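Local coordinates for Low molecular weight protein-tyrosine-phosphatase ptpA (Staphylococcus aureus, PDB 3ROF) that removes phosphate from phosphotyrosine residues of proteins and is thought to be secreted as an effector that counteracts host defences during infection, at residues Val88-Asp91 and Gln92-Asp96. Residues are numbered along the deposited sequence; the frame is centred on the assembly and turned at random.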
loop_
_atom_site.group_PDB
_atom_site.type_symbol
_atom_site.label_atom_id
_atom_site.label_comp_id
_atom_site.label_asym_id
_atom_site.label_seq_id
_atom_site.Cartn_x
_atom_site.Cartn_y
_atom_site.Cartn_z
ATOM N N VAL A 88 -4.931 -2.095 1.913
ATOM C CA VAL A 88 -3.961 -3.142 2.109
ATOM C C VAL A 88 -2.923 -2.621 3.117
ATOM O O VAL A 88 -2.066 -1.788 2.789
ATOM C CB VAL A 88 -3.295 -3.563 0.795
ATOM C CG1 VAL A 88 -2.259 -4.675 1.062
ATOM C CG2 VAL A 88 -4.369 -4.026 -0.202
ATOM N N ALA A 89 -3.039 -3.127 4.336
ATOM C CA ALA A 89 -2.219 -2.730 5.469
ATOM C C ALA A 89 -0.934 -3.541 5.496
ATOM O O ALA A 89 -0.902 -4.675 5.039
ATOM C CB ALA A 89 -2.996 -2.989 6.748
ATOM N N MET A 90 0.111 -2.984 6.132
ATOM C CA MET A 90 1.364 -3.711 6.241
ATOM C C MET A 90 1.466 -4.633 7.447
ATOM O O MET A 90 1.993 -5.749 7.306
ATOM C CB MET A 90 2.528 -2.724 6.205
ATOM C CG MET A 90 2.561 -1.926 4.909
ATOM S SD MET A 90 2.966 -2.998 3.511
ATOM C CE MET A 90 2.327 -2.024 2.185
ATOM N N ASP A 91 1.014 -4.188 8.609
ATOM C CA ASP A 91 1.149 -4.964 9.817
ATOM C C ASP A 91 -0.117 -4.823 10.679
ATOM O O ASP A 91 -1.075 -4.111 10.327
ATOM C CB ASP A 91 2.461 -4.591 10.566
ATOM C CG ASP A 91 2.459 -3.199 11.189
ATOM O OD1 ASP A 91 1.382 -2.729 11.549
ATOM O OD2 ASP A 91 3.572 -2.607 11.304
ATOM N N GLN A 92 -0.156 -5.591 11.766
ATOM C CA GLN A 92 -1.348 -5.633 12.589
ATOM C C GLN A 92 -1.656 -4.284 13.198
ATOM O O GLN A 92 -2.837 -3.921 13.340
ATOM C CB GLN A 92 -1.188 -6.652 13.704
ATOM C CG GLN A 92 -2.449 -6.849 14.515
ATOM C CD GLN A 92 -3.615 -7.377 13.663
ATOM O OE1 GLN A 92 -3.431 -8.272 12.838
ATOM N NE2 GLN A 92 -4.810 -6.827 13.867
ATOM N N SER A 93 -0.633 -3.533 13.621
ATOM C CA SER A 93 -0.913 -2.214 14.197
ATOM C C SER A 93 -1.594 -1.323 13.178
ATOM O O SER A 93 -2.448 -0.520 13.530
ATOM C CB SER A 93 0.359 -1.571 14.750
ATOM O OG SER A 93 1.267 -1.125 13.732
ATOM N N ASN A 94 -1.205 -1.455 11.914
ATOM C CA ASN A 94 -1.857 -0.680 10.888
ATOM C C ASN A 94 -3.359 -1.036 10.757
ATOM O O ASN A 94 -4.216 -0.132 10.683
ATOM C CB ASN A 94 -1.192 -0.906 9.526
ATOM C CG ASN A 94 0.300 -0.643 9.465
ATOM O OD1 ASN A 94 0.958 -1.281 8.630
ATOM N ND2 ASN A 94 0.824 0.310 10.220
ATOM N N VAL A 95 -3.670 -2.334 10.743
ATOM C CA VAL A 95 -5.062 -2.805 10.697
ATOM C C VAL A 95 -5.835 -2.198 11.866
ATOM O O VAL A 95 -6.917 -1.615 11.715
ATOM C CB VAL A 95 -5.122 -4.330 10.735
ATOM C CG1 VAL A 95 -6.573 -4.794 10.967
ATOM C CG2 VAL A 95 -4.558 -4.918 9.439
ATOM N N ASP A 96 -5.275 -2.346 13.058
ATOM C CA ASP A 96 -5.974 -1.893 14.262
ATOM C C ASP A 96 -6.221 -0.392 14.189
ATOM O O ASP A 96 -7.323 0.123 14.538
ATOM C CB ASP A 96 -5.169 -2.207 15.523
ATOM C CG ASP A 96 -4.977 -3.699 15.779
ATOM O OD1 ASP A 96 -5.739 -4.506 15.220
ATOM O OD2 ASP A 96 -4.056 -4.053 16.562
HETATM O O HOH W 1 3.679 0.056 11.791
#
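Asp91 and Asn94 close a capping box at the start of helix 92-101, each side chain accepting from the other's backbone NH. Asp91 OD1 accepts a hydrogen bond from Asn94 N at 2.9 Å, met nearly along the C-O bond. It accepts another from Ser93 OG at 2.7 Å, on the syn side but tilted from the carboxylate plane. In return, Asn94 OD1 accepts Asp91 N at 2.9 Å, the donor lying above the amide plane, and adds a weak bond from Met90 N. Asn94 CG stands beside its own backbone N (chi1 -55°), which turns the amide back to the chain ahead of the helix. The first helical turn is completed by Val95 N, bonded to Asp91 O at 3.2 Å. Ala89 CB packs on Val95 CG2 at 3.7 Å, where the helix meets the last residue of strand 86-89. Asp91 OD2 receives a bond from a water, which in turn accepts a weak bond from Asn94 ND2, and forms a salt bridge with Arg19, an active-site residue by similarity. One carboxylate therefore serves both helix start and arginine; Arg19 and the N-terminal NH groups would tend to stabilise its negative charge, consistent with a second-shell role in positioning the arginine.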